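Local coordinates for protein 4-alpha-glucanotransferase (Aquifex aeolicus, PDB 1TZ7) that belongs to the amylomaltase (disproportionating enzyme) family of glucanotransferases and is built around a parallel eight-stranded alpha/beta barrel, at residues A[68-76]-A[115-123]; A[79-87]-A[151-162]. All blocks are in the same frame, centred on the assembly; numbering follows the deposited sequence.

Overall arrangement
Both contacts hang on the long loop that follows strand 60-62 of the parallel eight-stranded barrel and runs on to helix 94-98. Along the chain the order is 68-76, 79-87, 115-123, 151-162, so the segments alternate: the first half of the loop meets the start of helix 117-133 and the second half meets helix 149-165. The contact centres lie about 16 Å apart, at about 16 and 17 Å from the centre of the chain. They touch directly, with probable hydrogen bonds from Ser80 OG to Pro68 O and between Asn87 ND2 and Thr69 OG1. One barrel loop is thereby joined to two helices that come after it in sequence.

Contact 1 (A[68-76]-A[115-123]); sequences PTSLEAGNS and ALYEVVYEY
Residues 68-76, a loop without regular helix or strand, face the first turns of helix 117-133, with the CA atoms of Leu71 and Glu118 7.0 Å apart and those of Asn75 and Tyr117 7.4 Å apart. The segment follows a strand of the alpha/beta barrel and folds back in a type I' turn from Ala73 to Ser76. Ser70 O accepts from the backbone N of both Ala73 and Asn75, which arrive from opposite faces of its plane and hold the loop compact.

Asn75 carries much of the contact. Its amide lies stacked on the Tyr117 ring, the two planes 10° apart, and its CB stands 3.7 Å from the ring centroid, almost on the ring normal. With CG of Asn75 beside the backbone N (chi1 -52°), the amide nitrogen reaches past this ring to the next tyrosine: Asn75 ND2 donates to Tyr121 OH at 2.8 Å, with that oxygen close to the amide plane. Tyr121 OH is gripped a second time by Thr69 OG1 at 2.7 Å, and both partners sit at the edge of the ring. Thr69 OG1 is probably also hydrogen-bonded to Asn87 ND2, a second-shell partner that helps position it.

Leu71 adds the apolar part. Its CD1 meets the edge of the Tyr121 ring at CE2 and, at 3.8 Å, Glu118 CG; the Glu118 carboxylate is salt-bridged to Arg480. The Tyr117 hydroxyl is bonded to Trp479 O, and a water bridges the segments, donating to Asn75 O at 2.9 Å and to Tyr117 OH at 2.6 Å.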
ATOM      1  N   PRO A  68       1.242  -3.398   9.229  1.00 24.15           N
ATOM      2  CA  PRO A  68       0.532  -4.491   9.911  1.00 26.60           C
ATOM      3  C   PRO A  68      -0.984  -4.387   9.756  1.00 28.57           C
ATOM      4  O   PRO A  68      -1.549  -3.303   9.892  1.00 24.47           O
ATOM      5  CB  PRO A  68       0.942  -4.326  11.387  1.00 31.25           C
ATOM      6  CG  PRO A  68       1.590  -2.976  11.484  1.00 30.54           C
ATOM      7  CD  PRO A  68       2.086  -2.619  10.152  1.00 26.78           C
ATOM      8  N   THR A  69      -1.624  -5.510   9.467  1.00 24.02           N
ATOM      9  CA  THR A  69      -3.072  -5.546   9.289  1.00 27.30           C
ATOM     10  C   THR A  69      -3.722  -6.319  10.422  1.00 26.36           C
ATOM     11  O   THR A  69      -3.049  -7.006  11.183  1.00 24.16           O
ATOM     12  CB  THR A  69      -3.431  -6.197   7.941  1.00 27.27           C
ATOM     13  OG1 THR A  69      -2.825  -7.488   7.847  1.00 28.20           O
ATOM     14  CG2 THR A  69      -2.831  -5.421   6.781  1.00 22.24           C
ATOM     15  N   SER A  70      -5.036  -6.200  10.529  1.00 31.51           N
ATOM     16  CA  SER A  70      -5.782  -6.882  11.574  1.00 31.02           C
ATOM     17  C   SER A  70      -7.152  -7.329  11.062  1.00 26.67           C
ATOM     18  O   SER A  70      -7.703  -6.738  10.136  1.00 20.80           O
ATOM     19  CB  SER A  70      -5.953  -5.961  12.789  1.00 32.21           C
ATOM     20  OG  SER A  70      -6.941  -4.977  12.547  1.00 27.91           O
ATOM     21  N   LEU A  71      -7.690  -8.378  11.677  1.00 29.17           N
ATOM     22  CA  LEU A  71      -9.061  -8.837  11.400  1.00 31.19           C
ATOM     23  C   LEU A  71     -10.071  -7.691  11.576  1.00 32.77           C
ATOM     24  O   LEU A  71     -11.031  -7.569  10.808  1.00 31.13           O
ATOM     25  CB  LEU A  71      -9.432  -9.988  12.353  1.00 24.62           C
ATOM     26  CG  LEU A  71      -9.454 -11.443  11.833  1.00 48.04           C
ATOM     27  CD1 LEU A  71      -8.868 -11.578  10.450  1.00 27.07           C
ATOM     28  CD2 LEU A  71      -8.724 -12.354  12.814  1.00 59.75           C
ATOM     29  N   GLU A  72      -9.839  -6.864  12.596  1.00 34.37           N
ATOM     30  CA  GLU A  72     -10.793  -5.819  12.994  1.00 39.15           C
ATOM     31  C   GLU A  72     -11.023  -4.827  11.856  1.00 28.36           C
ATOM     32  O   GLU A  72     -12.132  -4.330  11.669  1.00 24.88           O
ATOM     33  CB  GLU A  72     -10.268  -5.062  14.230  1.00 46.74           C
ATOM     34  CG  GLU A  72     -10.466  -5.796  15.550  1.00 59.47           C
ATOM     35  CD  GLU A  72      -9.654  -7.077  15.642  1.00 73.99           C
ATOM     36  OE1 GLU A  72      -8.435  -7.041  15.337  1.00 59.82           O
ATOM     37  OE2 GLU A  72     -10.233  -8.124  16.023  1.00 62.22           O
ATOM     38  N   ALA A  73      -9.965  -4.553  11.097  1.00 18.70           N
ATOM     39  CA  ALA A  73     -10.000  -3.525  10.058  1.00 26.92           C
ATOM     40  C   ALA A  73     -10.221  -4.149   8.674  1.00 24.50           C
ATOM     41  O   ALA A  73      -9.938  -3.526   7.652  1.00 25.83           O
ATOM     42  CB  ALA A  73      -8.709  -2.726  10.078  1.00 30.25           C
ATOM     43  N   GLY A  74     -10.738  -5.377   8.654  1.00 26.69           N
ATOM     44  CA  GLY A  74     -10.984  -6.088   7.410  1.00 26.05           C
ATOM     45  C   GLY A  74      -9.702  -6.504   6.700  1.00 29.87           C
ATOM     46  O   GLY A  74      -9.713  -6.775   5.502  1.00 27.45           O
ATOM     47  N   ASN A  75      -8.599  -6.550   7.450  1.00 24.11           N
ATOM     48  CA  ASN A  75      -7.278  -6.897   6.899  1.00 26.84           C
ATOM     49  C   ASN A  75      -6.771  -5.886   5.871  1.00 26.50           C
ATOM     50  O   ASN A  75      -5.955  -6.219   5.029  1.00 28.24           O
ATOM     51  CB  ASN A  75      -7.307  -8.293   6.266  1.00 24.02           C
ATOM     52  CG  ASN A  75      -7.850  -9.333   7.195  1.00 28.05           C
ATOM     53  OD1 ASN A  75      -8.925  -9.898   6.959  1.00 24.32           O
ATOM     54  ND2 ASN A  75      -7.118  -9.606   8.264  1.00 19.41           N
ATOM     55  N   SER A  76      -7.258  -4.650   5.951  1.00 32.05           N
ATOM     56  CA  SER A  76      -6.888  -3.616   4.981  1.00 27.75           C
ATOM     57  C   SER A  76      -5.475  -3.110   5.255  1.00 31.87           C
ATOM     58  O   SER A  76      -5.146  -2.767   6.388  1.00 28.92           O
ATOM     59  CB  SER A  76      -7.874  -2.448   5.039  1.00 32.65           C
ATOM     60  OG  SER A  76      -7.484  -1.406   4.150  1.00 35.14           O
ATOM     61  N   ALA A 115      -6.186 -15.906   0.654  1.00 29.47           N
ATOM     62  CA  ALA A 115      -5.368 -15.591   1.825  1.00 26.49           C
ATOM     63  C   ALA A 115      -6.111 -15.941   3.102  1.00 27.54           C
ATOM     64  O   ALA A 115      -7.233 -15.479   3.329  1.00 27.30           O
ATOM     65  CB  ALA A 115      -4.989 -14.129   1.822  1.00 30.62           C
ATOM     66  N   LEU A 116      -5.479 -16.762   3.931  1.00 19.72           N
ATOM     67  CA  LEU A 116      -6.101 -17.275   5.135  1.00 23.08           C
ATOM     68  C   LEU A 116      -5.706 -16.397   6.337  1.00 18.31           C
ATOM     69  O   LEU A 116      -4.962 -16.830   7.221  1.00 30.24           O
ATOM     70  CB  LEU A 116      -5.650 -18.725   5.379  1.00 28.53           C
ATOM     71  CG  LEU A 116      -6.390 -19.898   4.693  1.00 35.31           C
ATOM     72  CD1 LEU A 116      -7.522 -19.526   3.734  1.00 28.50           C
ATOM     73  CD2 LEU A 116      -5.469 -20.995   4.149  1.00 39.90           C
ATOM     74  N   TYR A 117      -6.215 -15.166   6.353  1.00 21.82           N
ATOM     75  CA  TYR A 117      -5.766 -14.156   7.317  1.00 22.64           C
ATOM     76  C   TYR A 117      -5.915 -14.643   8.759  1.00 30.06           C
ATOM     77  O   TYR A 117      -4.956 -14.634   9.525  1.00 25.36           O
ATOM     78  CB  TYR A 117      -6.532 -12.846   7.117  1.00 24.77           C
ATOM     79  CG  TYR A 117      -6.005 -12.017   5.969  1.00 23.25           C
ATOM     80  CD1 TYR A 117      -6.735 -11.875   4.794  1.00 27.44           C
ATOM     81  CD2 TYR A 117      -4.771 -11.387   6.055  1.00 27.55           C
ATOM     82  CE1 TYR A 117      -6.255 -11.125   3.740  1.00 27.55           C
ATOM     83  CE2 TYR A 117      -4.276 -10.630   5.006  1.00 28.27           C
ATOM     84  CZ  TYR A 117      -5.021 -10.501   3.850  1.00 18.93           C
ATOM     85  OH  TYR A 117      -4.534  -9.751   2.806  1.00 18.89           O
ATOM     86  N   GLU A 118      -7.125 -15.073   9.118  1.00 21.04           N
ATOM     87  CA  GLU A 118      -7.401 -15.554  10.470  1.00 32.41           C
ATOM     88  C   GLU A 118      -6.334 -16.544  10.920  1.00 32.37           C
ATOM     89  O   GLU A 118      -5.786 -16.427  12.035  1.00 41.13           O
ATOM     90  CB  GLU A 118      -8.785 -16.228  10.539  1.00 29.48           C
ATOM     91  CG  GLU A 118      -9.965 -15.266  10.424  1.00 38.24           C
ATOM     92  CD  GLU A 118     -10.396 -15.036   8.985  1.00 45.30           C
ATOM     93  OE1 GLU A 118      -9.677 -15.491   8.067  1.00 30.54           O
ATOM     94  OE2 GLU A 118     -11.457 -14.400   8.772  1.00 39.27           O
ATOM     95  N   VAL A 119      -6.031 -17.522  10.060  1.00 25.94           N
ATOM     96  CA  VAL A 119      -5.157 -18.615  10.465  1.00 29.03           C
ATOM     97  C   VAL A 119      -3.676 -18.231  10.467  1.00 26.14           C
ATOM     98  O   VAL A 119      -2.916 -18.732  11.283  1.00 22.22           O
ATOM     99  CB  VAL A 119      -5.412 -19.986   9.665  1.00 31.90           C
ATOM    100  CG1 VAL A 119      -6.585 -19.933   8.724  1.00 50.63           C
ATOM    101  CG2 VAL A 119      -4.143 -20.586   9.087  1.00 32.64           C
ATOM    102  N   VAL A 120      -3.273 -17.332   9.569  1.00 23.38           N
ATOM    103  CA  VAL A 120      -1.860 -16.943   9.474  1.00 29.15           C
ATOM    104  C   VAL A 120      -1.454 -15.942  10.570  1.00 23.26           C
ATOM    105  O   VAL A 120      -0.306 -15.927  10.994  1.00 27.79           O
ATOM    106  CB  VAL A 120      -1.490 -16.371   8.070  1.00 24.42           C
ATOM    107  CG1 VAL A 120      -1.766 -17.407   6.983  1.00 29.68           C
ATOM    108  CG2 VAL A 120      -2.231 -15.076   7.790  1.00 31.22           C
ATOM    109  N   TYR A 121      -2.402 -15.118  11.028  1.00 24.72           N
ATOM    110  CA  TYR A 121      -2.163 -14.267  12.201  1.00 27.41           C
ATOM    111  C   TYR A 121      -1.729 -15.121  13.377  1.00 27.01           C
ATOM    112  O   TYR A 121      -0.774 -14.792  14.069  1.00 25.62           O
ATOM    113  CB  TYR A 121      -3.426 -13.473  12.580  1.00 28.64           C
ATOM    114  CG  TYR A 121      -3.720 -12.296  11.669  1.00 35.75           C
ATOM    115  CD1 TYR A 121      -2.737 -11.358  11.363  1.00 30.40           C
ATOM    116  CD2 TYR A 121      -4.981 -12.121  11.122  1.00 32.04           C
ATOM    117  CE1 TYR A 121      -3.011 -10.278  10.525  1.00 24.50           C
ATOM    118  CE2 TYR A 121      -5.262 -11.047  10.284  1.00 19.96           C
ATOM    119  CZ  TYR A 121      -4.282 -10.133   9.991  1.00 19.43           C
ATOM    120  OH  TYR A 121      -4.570  -9.072   9.160  1.00 24.13           O
ATOM    121  N   GLU A 122      -2.442 -16.227  13.592  1.00 27.01           N
ATOM    122  CA  GLU A 122      -2.187 -17.112  14.736  1.00 31.25           C
ATOM    123  C   GLU A 122      -0.963 -17.994  14.502  1.00 28.41           C
ATOM    124  O   GLU A 122      -0.138 -18.185  15.405  1.00 27.25           O
ATOM    125  CB  GLU A 122      -3.414 -17.999  15.006  1.00 32.09           C
ATOM    126  CG  GLU A 122      -4.528 -17.299  15.768  1.00 41.45           C
ATOM    127  CD  GLU A 122      -4.162 -17.019  17.219  1.00 45.24           C
ATOM    128  OE1 GLU A 122      -3.152 -17.579  17.704  1.00 52.34           O
ATOM    129  OE2 GLU A 122      -4.888 -16.242  17.875  1.00 60.94           O
ATOM    130  N   TYR A 123      -0.859 -18.531  13.283  1.00 26.05           N
ATOM    131  CA  TYR A 123       0.174 -19.514  12.954  1.00 30.36           C
ATOM    132  C   TYR A 123       1.568 -18.869  12.876  1.00 27.69           C
ATOM    133  O   TYR A 123       2.531 -19.394  13.416  1.00 22.96           O
ATOM    134  CB  TYR A 123      -0.151 -20.199  11.621  1.00 31.15           C
ATOM    135  CG  TYR A 123       0.923 -21.154  11.152  1.00 39.64           C
ATOM    136  CD1 TYR A 123       1.372 -22.179  11.976  1.00 40.89           C
ATOM    137  CD2 TYR A 123       1.490 -21.030   9.886  1.00 36.45           C
ATOM    138  CE1 TYR A 123       2.356 -23.057  11.555  1.00 41.26           C
ATOM    139  CE2 TYR A 123       2.474 -21.904   9.456  1.00 33.95           C
ATOM    140  CZ  TYR A 123       2.904 -22.917  10.297  1.00 39.52           C
ATOM    141  OH  TYR A 123       3.878 -23.786   9.881  1.00 48.87           O
TER
HETATM  142  O   HOH W   1      -3.703  -7.360   3.540  1.00 43.17           O

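Contact 2 (A[79-87]-A[151-162]); sequences SSNSLFAGN and WLRDYALYMAIK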
ATOM      1  N   SER A  79      -5.425   0.553   6.800  1.00 32.16           N
ATOM      2  CA  SER A  79      -5.900   0.831   8.160  1.00 33.07           C
ATOM      3  C   SER A  79      -5.097   0.027   9.185  1.00 27.13           C
ATOM      4  O   SER A  79      -5.521  -1.047   9.628  1.00 34.34           O
ATOM      5  CB  SER A  79      -7.390   0.511   8.283  1.00 30.21           C
ATOM      6  OG  SER A  79      -7.939   1.098   9.443  1.00 37.98           O
ATOM      7  N   SER A  80      -3.939   0.564   9.558  1.00 34.69           N
ATOM      8  CA  SER A  80      -2.940  -0.177  10.320  1.00 29.91           C
ATOM      9  C   SER A  80      -2.648   0.537  11.632  1.00 30.93           C
ATOM     10  O   SER A  80      -2.857   1.740  11.752  1.00 33.47           O
ATOM     11  CB  SER A  80      -1.642  -0.296   9.500  1.00 30.37           C
ATOM     12  OG  SER A  80      -0.638  -0.983  10.222  1.00 29.22           O
ATOM     13  N   ASN A  81      -2.153  -0.207  12.614  1.00 22.62           N
ATOM     14  CA  ASN A  81      -1.700   0.400  13.859  1.00 21.60           C
ATOM     15  C   ASN A  81      -0.275   1.004  13.761  1.00 22.15           C
ATOM     16  O   ASN A  81       0.293   1.416  14.761  1.00 27.43           O
ATOM     17  CB  ASN A  81      -1.790  -0.608  15.034  1.00 25.10           C
ATOM     18  CG  ASN A  81      -0.990  -1.895  14.786  1.00 29.03           C
ATOM     19  OD1 ASN A  81      -0.031  -1.909  14.021  1.00 37.22           O
ATOM     20  ND2 ASN A  81      -1.395  -2.978  15.450  1.00 39.15           N
ATOM     21  N   SER A  82       0.282   1.052  12.544  1.00 22.27           N
ATOM     22  CA  SER A  82       1.568   1.733  12.310  1.00 29.64           C
ATOM     23  C   SER A  82       1.822   1.978  10.823  1.00 30.06           C
ATOM     24  O   SER A  82       1.702   1.067  10.007  1.00 28.10           O
ATOM     25  CB  SER A  82       2.716   0.916  12.894  1.00 31.61           C
ATOM     26  OG  SER A  82       3.963   1.542  12.648  1.00 28.33           O
ATOM     27  N   LEU A  83       2.187   3.218  10.485  1.00 28.47           N
ATOM     28  CA  LEU A  83       2.540   3.578   9.106  1.00 30.60           C
ATOM     29  C   LEU A  83       3.999   3.252   8.803  1.00 25.60           C
ATOM     30  O   LEU A  83       4.456   3.420   7.674  1.00 27.54           O
ATOM     31  CB  LEU A  83       2.288   5.077   8.865  1.00 33.10           C
ATOM     32  CG  LEU A  83       0.838   5.539   8.996  1.00 34.41           C
ATOM     33  CD1 LEU A  83       0.754   7.058   8.970  1.00 33.35           C
ATOM     34  CD2 LEU A  83      -0.025   4.929   7.886  1.00 34.75           C
ATOM     35  N   PHE A  84       4.725   2.789   9.814  1.00 28.46           N
ATOM     36  CA  PHE A  84       6.160   2.542   9.683  1.00 29.01           C
ATOM     37  C   PHE A  84       6.487   1.041   9.697  1.00 24.19           C
ATOM     38  O   PHE A  84       7.358   0.581   8.964  1.00 25.71           O
ATOM     39  CB  PHE A  84       6.919   3.255  10.805  1.00 25.84           C
ATOM     40  CG  PHE A  84       6.982   4.743  10.637  1.00 32.56           C
ATOM     41  CD1 PHE A  84       5.896   5.543  10.982  1.00 30.31           C
ATOM     42  CD2 PHE A  84       8.126   5.353  10.123  1.00 27.83           C
ATOM     43  CE1 PHE A  84       5.951   6.929  10.821  1.00 31.52           C
ATOM     44  CE2 PHE A  84       8.183   6.738   9.962  1.00 29.46           C
ATOM     45  CZ  PHE A  84       7.093   7.522  10.312  1.00 30.27           C
ATOM     46  N   ALA A  85       5.776   0.288  10.525  1.00 26.74           N
ATOM     47  CA  ALA A  85       6.113  -1.113  10.772  1.00 26.83           C
ATOM     48  C   ALA A  85       5.774  -1.990   9.560  1.00 24.68           C
ATOM     49  O   ALA A  85       5.009  -1.592   8.688  1.00 24.97           O
ATOM     50  CB  ALA A  85       5.385  -1.618  12.006  1.00 29.19           C
ATOM     51  N   GLY A  86       6.357  -3.184   9.525  1.00 27.01           N
ATOM     52  CA  GLY A  86       6.014  -4.183   8.538  1.00 28.07           C
ATOM     53  C   GLY A  86       5.025  -5.214   9.072  1.00 28.67           C
ATOM     54  O   GLY A  86       4.874  -5.383  10.283  1.00 26.12           O
ATOM     55  N   ASN A  87       4.361  -5.904   8.151  1.00 27.47           N
ATOM     56  CA  ASN A  87       3.286  -6.840   8.481  1.00 23.51           C
ATOM     57  C   ASN A  87       3.846  -8.258   8.660  1.00 21.10           C
ATOM     58  O   ASN A  87       4.361  -8.850   7.713  1.00 25.72           O
ATOM     59  CB  ASN A  87       2.243  -6.826   7.346  1.00 27.87           C
ATOM     60  CG  ASN A  87       0.929  -7.466   7.742  1.00 27.71           C
ATOM     61  OD1 ASN A  87       0.731  -7.870   8.897  1.00 23.39           O
ATOM     62  ND2 ASN A  87       0.015  -7.566   6.779  1.00 22.09           N
ATOM     63  N   TRP A 151      11.029   5.403  15.073  1.00 30.21           N
ATOM     64  CA  TRP A 151       9.666   4.816  15.125  1.00 28.43           C
ATOM     65  C   TRP A 151       9.565   3.515  15.958  1.00 32.03           C
ATOM     66  O   TRP A 151       8.516   3.230  16.535  1.00 31.65           O
ATOM     67  CB  TRP A 151       9.129   4.565  13.711  1.00 28.78           C
ATOM     68  CG  TRP A 151       9.817   3.445  12.986  1.00 28.21           C
ATOM     69  CD1 TRP A 151      10.918   3.542  12.192  1.00 35.74           C
ATOM     70  CD2 TRP A 151       9.445   2.060  12.981  1.00 27.69           C
ATOM     71  NE1 TRP A 151      11.259   2.307  11.695  1.00 29.48           N
ATOM     72  CE2 TRP A 151      10.370   1.379  12.164  1.00 33.53           C
ATOM     73  CE3 TRP A 151       8.423   1.323  13.587  1.00 27.42           C
ATOM     74  CZ2 TRP A 151      10.304   0.004  11.940  1.00 25.42           C
ATOM     75  CZ3 TRP A 151       8.361  -0.047  13.361  1.00 29.70           C
ATOM     76  CH2 TRP A 151       9.294  -0.686  12.547  1.00 25.29           C
ATOM     77  N   LEU A 152      10.646   2.737  16.009  1.00 29.48           N
ATOM     78  CA  LEU A 152      10.560   1.340  16.461  1.00 30.19           C
ATOM     79  C   LEU A 152      10.519   1.211  17.988  1.00 28.95           C
ATOM     80  O   LEU A 152       9.863   0.326  18.513  1.00 29.12           O
ATOM     81  CB  LEU A 152      11.717   0.520  15.899  1.00 23.90           C
ATOM     82  CG  LEU A 152      11.751  -0.961  16.308  1.00 24.05           C
ATOM     83  CD1 LEU A 152      10.436  -1.670  15.982  1.00 33.27           C
ATOM     84  CD2 LEU A 152      12.915  -1.664  15.637  1.00 31.78           C
ATOM     85  N   ARG A 153      11.227   2.097  18.691  1.00 25.72           N
ATOM     86  CA  ARG A 153      11.141   2.150  20.155  1.00 28.32           C
ATOM     87  C   ARG A 153       9.701   2.367  20.582  1.00 25.23           C
ATOM     88  O   ARG A 153       9.213   1.725  21.510  1.00 25.44           O
ATOM     89  CB  ARG A 153      12.022   3.279  20.712  1.00 25.05           C
ATOM     90  CG  ARG A 153      13.516   3.001  20.635  1.00 48.19           C
ATOM     91  CD  ARG A 153      14.382   4.263  20.523  1.00 58.11           C
ATOM     92  NE  ARG A 153      15.603   4.173  21.327  1.00 68.25           N
ATOM     93  CZ  ARG A 153      16.667   3.425  21.010  1.00 75.19           C
ATOM     94  NH1 ARG A 153      17.728   3.411  21.809  1.00 78.94           N
ATOM     95  NH2 ARG A 153      16.672   2.693  19.900  1.00 80.44           N
ATOM     96  N   ASP A 154       9.021   3.276  19.891  1.00 28.13           N
ATOM     97  CA  ASP A 154       7.651   3.620  20.211  1.00 24.89           C
ATOM     98  C   ASP A 154       6.689   2.506  19.807  1.00 26.75           C
ATOM     99  O   ASP A 154       5.724   2.243  20.504  1.00 24.34           O
ATOM    100  CB  ASP A 154       7.259   4.923  19.516  1.00 29.93           C
ATOM    101  CG  ASP A 154       7.892   6.137  20.159  1.00 30.91           C
ATOM    102  OD1 ASP A 154       8.435   6.987  19.428  1.00 32.38           O
ATOM    103  OD2 ASP A 154       7.897   6.322  21.385  1.00 24.00           O
ATOM    104  N   TYR A 155       6.958   1.856  18.675  1.00 24.72           N
ATOM    105  CA  TYR A 155       6.041   0.852  18.148  1.00 26.21           C
ATOM    106  C   TYR A 155       6.087  -0.418  18.980  1.00 29.01           C
ATOM    107  O   TYR A 155       5.056  -0.957  19.347  1.00 27.09           O
ATOM    108  CB  TYR A 155       6.348   0.519  16.694  1.00 24.71           C
ATOM    109  CG  TYR A 155       5.467  -0.592  16.156  1.00 32.73           C
ATOM    110  CD1 TYR A 155       4.119  -0.370  15.896  1.00 26.39           C
ATOM    111  CD2 TYR A 155       5.977  -1.867  15.936  1.00 26.04           C
ATOM    112  CE1 TYR A 155       3.301  -1.384  15.416  1.00 30.80           C
ATOM    113  CE2 TYR A 155       5.168  -2.891  15.454  1.00 26.63           C
ATOM    114  CZ  TYR A 155       3.830  -2.643  15.196  1.00 25.78           C
ATOM    115  OH  TYR A 155       3.025  -3.656  14.718  1.00 27.87           O
ATOM    116  N   ALA A 156       7.291  -0.890  19.270  1.00 23.88           N
ATOM    117  CA  ALA A 156       7.470  -2.122  20.035  1.00 28.52           C
ATOM    118  C   ALA A 156       6.926  -1.978  21.467  1.00 31.23           C
ATOM    119  O   ALA A 156       6.412  -2.938  22.044  1.00 29.91           O
ATOM    120  CB  ALA A 156       8.924  -2.505  20.066  1.00 29.31           C
ATOM    121  N   LEU A 157       7.046  -0.779  22.029  1.00 28.00           N
ATOM    122  CA  LEU A 157       6.492  -0.495  23.350  1.00 32.47           C
ATOM    123  C   LEU A 157       4.969  -0.384  23.279  1.00 27.12           C
ATOM    124  O   LEU A 157       4.266  -0.842  24.164  1.00 26.48           O
ATOM    125  CB  LEU A 157       7.087   0.799  23.909  1.00 28.89           C
ATOM    126  CG  LEU A 157       6.653   1.186  25.326  1.00 27.12           C
ATOM    127  CD1 LEU A 157       7.060   0.116  26.328  1.00 39.90           C
ATOM    128  CD2 LEU A 157       7.240   2.535  25.712  1.00 34.08           C
ATOM    129  N   TYR A 158       4.481   0.229  22.213  1.00 29.38           N
ATOM    130  CA  TYR A 158       3.045   0.327  21.953  1.00 32.32           C
ATOM    131  C   TYR A 158       2.410  -1.065  21.905  1.00 29.45           C
ATOM    132  O   TYR A 158       1.353  -1.289  22.479  1.00 22.18           O
ATOM    133  CB  TYR A 158       2.821   1.081  20.631  1.00 36.11           C
ATOM    134  CG  TYR A 158       1.439   0.962  20.016  1.00 30.86           C
ATOM    135  CD1 TYR A 158       0.441   1.886  20.315  1.00 29.66           C
ATOM    136  CD2 TYR A 158       1.148  -0.045  19.102  1.00 23.61           C
ATOM    137  CE1 TYR A 158      -0.822   1.795  19.735  1.00 34.76           C
ATOM    138  CE2 TYR A 158      -0.114  -0.145  18.513  1.00 26.40           C
ATOM    139  CZ  TYR A 158      -1.091   0.775  18.833  1.00 33.09           C
ATOM    140  OH  TYR A 158      -2.339   0.678  18.253  1.00 34.78           O
ATOM    141  N   MET A 159       3.081  -1.998  21.233  1.00 25.11           N
ATOM    142  CA  MET A 159       2.561  -3.356  21.070  1.00 28.57           C
ATOM    143  C   MET A 159       2.625  -4.143  22.380  1.00 28.00           C
ATOM    144  O   MET A 159       1.783  -4.992  22.636  1.00 25.21           O
ATOM    145  CB  MET A 159       3.347  -4.104  19.989  1.00 25.11           C
ATOM    146  CG  MET A 159       3.130  -3.570  18.569  1.00 31.03           C
ATOM    147  SD  MET A 159       1.434  -3.741  17.998  1.00 26.85           S
ATOM    148  CE  MET A 159       1.310  -5.529  17.788  1.00 30.00           C
ATOM    149  N   ALA A 160       3.632  -3.851  23.201  1.00 33.28           N
ATOM    150  CA  ALA A 160       3.833  -4.573  24.466  1.00 28.12           C
ATOM    151  C   ALA A 160       2.802  -4.155  25.515  1.00 28.01           C
ATOM    152  O   ALA A 160       2.341  -4.978  26.308  1.00 28.67           O
ATOM    153  CB  ALA A 160       5.235  -4.338  24.987  1.00 35.56           C
ATOM    154  N   ILE A 161       2.445  -2.871  25.511  1.00 28.36           N
ATOM    155  CA  ILE A 161       1.439  -2.343  26.434  1.00 36.38           C
ATOM    156  C   ILE A 161       0.035  -2.763  25.994  1.00 35.74           C
ATOM    157  O   ILE A 161      -0.816  -3.075  26.825  1.00 23.31           O
ATOM    158  CB  ILE A 161       1.533  -0.790  26.514  1.00 34.88           C
ATOM    159  CG1 ILE A 161       2.903  -0.365  27.046  1.00 37.96           C
ATOM    160  CG2 ILE A 161       0.429  -0.231  27.414  1.00 32.60           C
ATOM    161  CD1 ILE A 161       3.251   1.075  26.749  1.00 31.74           C
ATOM    162  N   LYS A 162      -0.193  -2.769  24.681  1.00 36.15           N
ATOM    163  CA  LYS A 162      -1.465  -3.231  24.113  1.00 42.25           C
ATOM    164  C   LYS A 162      -1.715  -4.699  24.475  1.00 43.59           C
ATOM    165  O   LYS A 162      -2.844  -5.098  24.753  1.00 35.32           O
ATOM    166  CB  LYS A 162      -1.459  -3.064  22.587  1.00 39.90           C
ATOM    167  CG  LYS A 162      -2.820  -3.251  21.937  1.00 43.28           C
ATOM    168  CD  LYS A 162      -2.873  -2.618  20.546  1.00 57.07           C
ATOM    169  CE  LYS A 162      -2.405  -3.583  19.469  1.00 58.28           C
ATOM    170  NZ  LYS A 162      -3.209  -3.453  18.225  1.00 60.43           N
TER
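Aromatic and CH-pi contacts dominate where Phe84 and Ala85 meet Trp151 and Tyr155, on the side of helix 149-165 turned to this barrel loop. Phe84 CB lies over one face of the indole, 3.5 Å from Trp151 CD2, while CB of Leu152 covers the opposite face. The Phe84 ring and the five-membered ring of Trp151 are nearly parallel, at 21°, but their centroids are 5.3 Å apart, and the rings are offset so far that they hardly overlap. Ala85 CB sits in the corner between two side chains, 3.6 Å from Trp151 CZ3 and over the face of Tyr155, 3.7 Å from the ring centroid. With Tyr155 CG anti to the backbone N (chi1 176°), the ring stands off the helix with Ala85 CB on one face and Met159 CG on the other.

Methylene contacts extend the packing: Ser82 CB comes within 3.5 Å of Tyr155 CE1, and Asn81 CB lies 3.5 Å from Tyr158 OH.

Hydrogen bonds shape the loop itself. Ser82 OG accepts from the backbone N of both Phe84 and Ala85, an ST turn and an ST motif sharing one oxygen; Ser80 OG accepts from Ser82 N in a further ST turn. Outside the pair, His295 touches both the Phe84 and Trp151 rings and bonds to Phe84 O, and Gln202 OE1 of helix 192-218 is hydrogen-bonded to Gly86 N.

The contacts described join ring faces to methyl and methylene groups, while the hydroxyls of Ser80 and Ser82 fix the backbone that presents them.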